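PDB 3EDN: phenazine biosynthesis protein, PhzF family from Bacillus anthracis, which is of unproven function but probably isomerises small metabolites, as related epimerase-fold enzymes do. Local coordinates for residues S134-E137 / L138-I142; D148-V151 / S152-I155; P180-E183 / V184-S187. All coordinates share one frame; numbering follows the deposited sequence. Where two conformers were deposited one is given.

Contact 1 of 3, residues S134-E137 / L138-I142; sequences SKEE and LAHSI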
loop_
_atom_site.group_PDB
_atom_site.type_symbol
_atom_site.label_atom_id
_atom_site.label_comp_id
_atom_site.label_asym_id
_atom_site.label_seq_id
_atom_site.Cartn_x
_atom_site.Cartn_y
_atom_site.Cartn_z
ATOM N N SER A 134 -38.145 1.585 24.598
ATOM C CA SER A 134 -38.465 1.827 25.997
ATOM C C SER A 134 -37.460 2.764 26.654
ATOM O O SER A 134 -36.269 2.463 26.719
ATOM C CB SER A 134 -38.510 0.508 26.771
ATOM O OG SER A 134 -38.472 0.749 28.167
ATOM N N LYS A 135 -37.952 3.882 27.179
ATOM C CA LYS A 135 -37.085 4.850 27.858
ATOM C C LYS A 135 -36.495 4.280 29.137
ATOM O O LYS A 135 -35.337 4.541 29.454
ATOM C CB LYS A 135 -37.847 6.133 28.168
ATOM C CG LYS A 135 -38.328 6.862 26.944
ATOM C CD LYS A 135 -39.117 8.084 27.327
ATOM C CE LYS A 135 -39.760 8.715 26.111
ATOM N NZ LYS A 135 -40.419 10.005 26.451
ATOM N N GLU A 136 -37.277 3.502 29.881
ATOM C CA GLU A 136 -36.730 2.900 31.091
ATOM C C GLU A 136 -35.612 1.913 30.769
ATOM O O GLU A 136 -34.603 1.881 31.469
ATOM C CB GLU A 136 -37.805 2.246 31.968
ATOM C CG GLU A 136 -37.250 1.785 33.315
ATOM C CD GLU A 136 -38.319 1.465 34.350
ATOM O OE1 GLU A 136 -39.263 0.709 34.026
ATOM O OE2 GLU A 136 -38.195 1.948 35.498
ATOM N N GLU A 137 -35.788 1.106 29.720
ATOM C CA GLU A 137 -34.766 0.127 29.339
ATOM C C GLU A 137 -33.499 0.831 28.862
ATOM O O GLU A 137 -32.378 0.391 29.154
ATOM C CB GLU A 137 -35.269 -0.825 28.248
ATOM C CG GLU A 137 -36.397 -1.754 28.689
ATOM C CD GLU A 137 -36.130 -2.401 30.032
ATOM O OE1 GLU A 137 -35.048 -3.003 30.206
ATOM O OE2 GLU A 137 -37.002 -2.304 30.920
ATOM N N LEU A 138 -33.692 1.920 28.124
ATOM C CA LEU A 138 -32.582 2.751 27.677
ATOM C C LEU A 138 -31.840 3.335 28.870
ATOM O O LEU A 138 -30.611 3.280 28.938
ATOM C CB LEU A 138 -33.101 3.863 26.776
ATOM C CG LEU A 138 -32.077 4.874 26.245
ATOM C CD1 LEU A 138 -31.028 4.179 25.398
ATOM C CD2 LEU A 138 -32.787 5.953 25.447
ATOM N N ALA A 139 -32.579 3.893 29.823
ATOM C CA ALA A 139 -31.963 4.455 31.018
ATOM C C ALA A 139 -31.147 3.394 31.756
ATOM O O ALA A 139 -30.011 3.622 32.165
ATOM C CB ALA A 139 -33.029 5.058 31.929
ATOM N N HIS A 140 -31.732 2.218 31.922
ATOM C CA HIS A 140 -31.056 1.144 32.623
ATOM C C HIS A 140 -29.769 0.704 31.904
ATOM O O HIS A 140 -28.787 0.317 32.552
ATOM C CB HIS A 140 -32.000 -0.045 32.819
ATOM C CG HIS A 140 -33.021 0.157 33.901
ATOM N ND1 HIS A 140 -34.090 -0.699 34.080
ATOM C CD2 HIS A 140 -33.140 1.112 34.855
ATOM C CE1 HIS A 140 -34.816 -0.281 35.106
ATOM N NE2 HIS A 140 -34.264 0.818 35.592
ATOM N N SER A 141 -29.777 0.773 30.573
ATOM C CA SER A 141 -28.624 0.310 29.774
ATOM C C SER A 141 -27.397 1.182 30.009
ATOM O O SER A 141 -26.263 0.746 29.771
ATOM C CB SER A 141 -28.967 0.260 28.278
ATOM O OG SER A 141 -28.986 1.546 27.693
ATOM N N ILE A 142 -27.632 2.414 30.459
ATOM C CA ILE A 142 -26.544 3.318 30.824
ATOM C C ILE A 142 -26.450 3.554 32.332
ATOM O O ILE A 142 -25.845 4.524 32.781
ATOM C CB ILE A 142 -26.581 4.658 30.028
ATOM C CG1 ILE A 142 -27.923 5.386 30.149
ATOM C CG2 ILE A 142 -26.286 4.409 28.547
ATOM C CD1 ILE A 142 -27.948 6.717 29.370
#
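E136 and H140, one helical turn apart, run side by side and point the same way from helix 135-141. E136 CG sits over a face of the H140 ring, 4.0 Å from its centroid, in a CH-pi contact. The E136 side chain reaches this place because CG is anti to the backbone N (chi1 -172°) and the chain stays extended beyond it. Its carboxylate lies 24° from the ring plane, with E136 OE2 4.1 Å from H140 NE2, too far for a direct bond. H140 NE2 instead bonds to the carboxylate of E145, beyond the helix.

Backbone bonds of the regular i to i+4 kind join the two segments: L138 N to S134 O, A139 N to K135 O at 2.9 Å, H140 N to E136 O at 2.9 Å, and S141 N to E137 O. The last is the most bent, its N-H...O angle being 138°, and the other three are straighter.

Two side-chain hydroxyls add to these. S134 is the N-cap, its OG accepting from E137 N at 3.1 Å; farther along, S141 OG donates to L138 O at 2.7 Å. L138 is buried, packing on V188 and I197.

With E136, E137 and E145 all near its imidazole, H140 would probably be favoured in its protonated form, while the S134 cap supplies an acceptor for an amide of the first turn.

Contact 2 of 3, residues D148-V151 / S152-I155; sequences DLDV and SLPI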
loop_
_atom_site.group_PDB
_atom_site.type_symbol
_atom_site.label_atom_id
_atom_site.label_comp_id
_atom_site.label_asym_id
_atom_site.label_seq_id
_atom_site.Cartn_x
_atom_site.Cartn_y
_atom_site.Cartn_z
ATOM N N ASP A 148 -33.960 10.123 35.421
ATOM C CA ASP A 148 -32.705 10.828 35.121
ATOM C C ASP A 148 -32.714 11.436 33.720
ATOM O O ASP A 148 -31.861 12.278 33.398
ATOM C CB ASP A 148 -31.519 9.874 35.251
ATOM C CG ASP A 148 -31.303 9.408 36.662
ATOM O OD1 ASP A 148 -31.382 10.252 37.578
ATOM O OD2 ASP A 148 -31.036 8.208 36.852
ATOM N N LEU A 149 -33.644 10.996 32.880
ATOM C CA LEU A 149 -33.781 11.542 31.527
ATOM C C LEU A 149 -34.419 12.928 31.563
ATOM O O LEU A 149 -35.231 13.232 32.449
ATOM C CB LEU A 149 -34.617 10.604 30.641
ATOM C CG LEU A 149 -34.096 9.169 30.502
ATOM C CD1 LEU A 149 -35.092 8.320 29.737
ATOM C CD2 LEU A 149 -32.760 9.141 29.789
ATOM N N ASP A 150 -34.065 13.759 30.596
ATOM C CA ASP A 150 -34.671 15.069 30.442
ATOM C C ASP A 150 -35.909 14.920 29.568
ATOM O O ASP A 150 -35.792 14.708 28.364
ATOM C CB ASP A 150 -33.666 16.022 29.799
ATOM C CG ASP A 150 -34.226 17.410 29.566
ATOM O OD1 ASP A 150 -35.428 17.663 29.849
ATOM O OD2 ASP A 150 -33.459 18.269 29.095
ATOM N N VAL A 151 -37.084 15.030 30.183
ATOM C CA VAL A 151 -38.341 14.799 29.479
ATOM C C VAL A 151 -38.637 15.878 28.422
ATOM O O VAL A 151 -39.429 15.657 27.486
ATOM C CB VAL A 151 -39.554 14.697 30.469
ATOM C CG1 VAL A 151 -39.252 13.732 31.609
ATOM C CG2 VAL A 151 -39.917 16.060 31.028
ATOM N N SER A 152 -37.978 17.025 28.546
ATOM C CA SER A 152 -38.295 18.181 27.702
ATOM C C SER A 152 -37.680 18.127 26.305
ATOM O O SER A 152 -38.065 18.898 25.423
ATOM C CB SER A 152 -37.874 19.483 28.383
ATOM O OG SER A 152 -36.466 19.625 28.369
ATOM N N LEU A 153 -36.735 17.214 26.106
ATOM C CA LEU A 153 -36.037 17.100 24.830
ATOM C C LEU A 153 -36.131 15.661 24.332
ATOM O O LEU A 153 -36.080 14.718 25.143
ATOM C CB LEU A 153 -34.564 17.528 25.000
ATOM C CG LEU A 153 -34.304 19.032 25.198
ATOM C CD1 LEU A 153 -32.824 19.307 25.387
ATOM C CD2 LEU A 153 -34.844 19.810 24.017
ATOM N N PRO A 154 -36.274 15.484 23.008
ATOM C CA PRO A 154 -36.492 14.160 22.430
ATOM C C PRO A 154 -35.256 13.282 22.338
ATOM O O PRO A 154 -34.147 13.773 22.113
ATOM C CB PRO A 154 -37.035 14.459 21.021
ATOM C CG PRO A 154 -36.501 15.802 20.681
ATOM C CD PRO A 154 -36.306 16.550 21.988
ATOM N N ILE A 155 -35.464 11.992 22.538
ATOM C CA ILE A 155 -34.439 10.988 22.276
ATOM C C ILE A 155 -34.537 10.650 20.799
ATOM O O ILE A 155 -35.626 10.323 20.300
ATOM C CB ILE A 155 -34.635 9.732 23.137
ATOM C CG1 ILE A 155 -34.678 10.097 24.628
ATOM C CG2 ILE A 155 -33.538 8.710 22.846
ATOM C CD1 ILE A 155 -35.211 8.953 25.526
HETATM O O HOH W 1 -34.141 20.608 29.203
#
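S152 and D150 meet through the carboxylate oxygen D150 OD1, which accepts twice from the same residue: from S152 N at 2.9 Å and, in the serine conformer described, from S152 OG at 2.7 Å. Both donors come from one face of the carboxylate. The hydroxyl arrives on the syn side, 25° out of the plane, whereas the amide is steeper, 45° above it. The carboxylate can turn back over the chain because chi1 of D150, at 178°, swings CG beside the residue's own carbonyl carbon. A side-chain oxygen taking the amide two residues on makes this an Asx turn, overlapping the type I beta turn that runs from D150 to L153. In the same conformer a water donates to S152 OG at 2.7 Å; its approach to D150 OD2 is too short to be more than doubtful. The two bonds from S152 to D150 OD1 restrain the carboxylate.

L153 crosses the D150 side chain at a slant, its CD1 3.9 Å from D150 OD2, a contact of methyl with carboxylate. V151 occupies a corner of the turn.

L149 CD1 and I155 CD1, flanking the turn, approach to 4.3 Å. The loop thus links helix 135-141 to strand 156-159: L149 and I155 pack on K135 of that helix and on strand 163-168, D150 and L153 rest on P168, and L153 also reaches Y239 of helix 230-244.

Contact 3 of 3, residues P180-E183 / V184-S187; sequences PNNE and VFPS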
loop_
_atom_site.group_PDB
_atom_site.type_symbol
_atom_site.label_atom_id
_atom_site.label_comp_id
_atom_site.label_asym_id
_atom_site.label_seq_id
_atom_site.Cartn_x
_atom_site.Cartn_y
_atom_site.Cartn_z
ATOM N N PRO A 180 -22.118 2.393 31.226
ATOM C CA PRO A 180 -22.646 1.728 30.043
ATOM C C PRO A 180 -22.638 0.202 30.138
ATOM O O PRO A 180 -21.622 -0.401 30.521
ATOM C CB PRO A 180 -21.682 2.186 28.935
ATOM C CG PRO A 180 -20.412 2.444 29.649
ATOM C CD PRO A 180 -20.836 3.065 30.950
ATOM N N ASN A 181 -23.773 -0.392 29.794
ATOM C CA ASN A 181 -23.879 -1.824 29.573
ATOM C C ASN A 181 -24.005 -2.067 28.063
ATOM O O ASN A 181 -25.066 -2.434 27.565
ATOM C CB ASN A 181 -25.104 -2.370 30.315
ATOM C CG ASN A 181 -25.112 -3.877 30.401
ATOM O OD1 ASN A 181 -24.263 -4.561 29.827
ATOM N ND2 ASN A 181 -26.097 -4.412 31.120
ATOM N N ASN A 182 -22.914 -1.845 27.335
ATOM C CA ASN A 182 -22.974 -1.792 25.871
ATOM C C ASN A 182 -23.565 -3.040 25.227
ATOM O O ASN A 182 -24.245 -2.960 24.206
ATOM C CB ASN A 182 -21.592 -1.490 25.278
ATOM C CG ASN A 182 -20.829 -0.439 26.068
ATOM O OD1 ASN A 182 -20.481 -0.648 27.232
ATOM N ND2 ASN A 182 -20.547 0.700 25.429
ATOM N N GLU A 183 -23.320 -4.196 25.836
ATOM C CA GLU A 183 -23.784 -5.466 25.281
ATOM C C GLU A 183 -25.303 -5.536 25.139
ATOM O O GLU A 183 -25.811 -6.278 24.297
ATOM C CB GLU A 183 -23.279 -6.632 26.130
ATOM C CG GLU A 183 -21.762 -6.727 26.168
ATOM C CD GLU A 183 -21.263 -7.924 26.954
ATOM O OE1 GLU A 183 -21.885 -8.265 27.987
ATOM O OE2 GLU A 183 -20.248 -8.519 26.536
ATOM N N VAL A 184 -26.019 -4.749 25.941
ATOM C CA VAL A 184 -27.480 -4.773 25.917
ATOM C C VAL A 184 -28.073 -3.735 24.984
ATOM O O VAL A 184 -29.278 -3.738 24.743
ATOM C CB VAL A 184 -28.103 -4.638 27.331
ATOM C CG1 VAL A 184 -27.395 -5.568 28.313
ATOM C CG2 VAL A 184 -28.076 -3.191 27.822
ATOM N N PHE A 185 -27.234 -2.857 24.431
ATOM C CA PHE A 185 -27.740 -1.813 23.538
ATOM C C PHE A 185 -28.616 -2.330 22.385
ATOM O O PHE A 185 -29.693 -1.788 22.155
ATOM C CB PHE A 185 -26.604 -0.943 22.971
ATOM C CG PHE A 185 -25.910 -0.062 24.003
ATOM C CD1 PHE A 185 -26.392 0.066 25.301
ATOM C CD2 PHE A 185 -24.788 0.664 23.646
ATOM C CE1 PHE A 185 -25.739 0.876 26.228
ATOM C CE2 PHE A 185 -24.137 1.485 24.557
ATOM C CZ PHE A 185 -24.604 1.595 25.847
ATOM N N PRO A 186 -28.159 -3.366 21.647
ATOM C CA PRO A 186 -28.947 -3.850 20.509
ATOM C C PRO A 186 -30.394 -4.212 20.845
ATOM O O PRO A 186 -31.280 -4.040 20.002
ATOM C CB PRO A 186 -28.179 -5.097 20.050
ATOM C CG PRO A 186 -26.785 -4.838 20.463
ATOM C CD PRO A 186 -26.901 -4.118 21.787
ATOM N N SER A 187 -30.631 -4.702 22.060
ATOM C CA SER A 187 -31.981 -5.097 22.460
ATOM C C SER A 187 -32.877 -3.891 22.719
ATOM O O SER A 187 -34.101 -3.980 22.579
ATOM C CB SER A 187 -31.952 -6.017 23.688
ATOM O OG SER A 187 -31.527 -5.318 24.846
HETATM O O HOH W 2 -28.661 -6.862 23.276
#
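P180 opens the segment by setting its CB 4.3 Å from F185 CZ, an apolar touch at an oblique approach to the phenyl ring. F216 of strand 211-216 packs against both residues.

N181 follows, its amide crossing the V184 side chain at about a right angle: N181 ND2 lies 3.3 Å from V184 CG1, a polar group against a methyl. The first side-chain torsion leaves CG trans to the amide nitrogen of N181, which lays the carboxamide against V184. The carbonyl of N181 takes V184 N at 3.0 Å, the donor standing above the carbonyl plane.

N182 repeats this i to i+3 pattern, its O accepting from F185 N at 3.0 Å from still farther out of plane, 60°. Two such bonds in succession make a short 3-10 turn leading into helix 185-188. The turn also brings the N182 backbone over the phenylalanine: N182 CA stands over the centre of one F185 face, 3.6 Å from the centroid and 5° off the normal, a nearly straight CH-pi contact. Alongside, the N182 amide runs the same way as the ring, the two planes 45° apart. N182 ND2 donates to the carbonyl oxygens of S217 and I224, which ties the turn to the loop between strands 211-216 and 225-226.

E183 ends the segment with its carbonyl: E183 O lies 3.5 Å from P186 CD, where proline has no N-H to offer, and accepts instead from a water that also receives a weak bond from S187 N.

In the fold
Along the chain the contacts come in series, 134-142, then 148-155, then 180-187. Contact 1, on helix 135-141, is first in sequence but lies between the other two in space, on the same side of the chain's centre as each of them. Its centre is about 12 Å from that of contact 2 and about 10 Å from that of contact 3; contacts 2 and 3 are about 20 Å apart between centres and do not touch. Toward contact 2 the link is apolar, L138 CD2 lying 3.9 Å from I155 CD1. Toward contact 3 it is mixed: N181 N probably bonds to S141 O, beside packing of S141 on V184 and F185. The helix therefore joins the loop before strand 156-159 to the turn leading into helix 185-188 at the periphery of the fold.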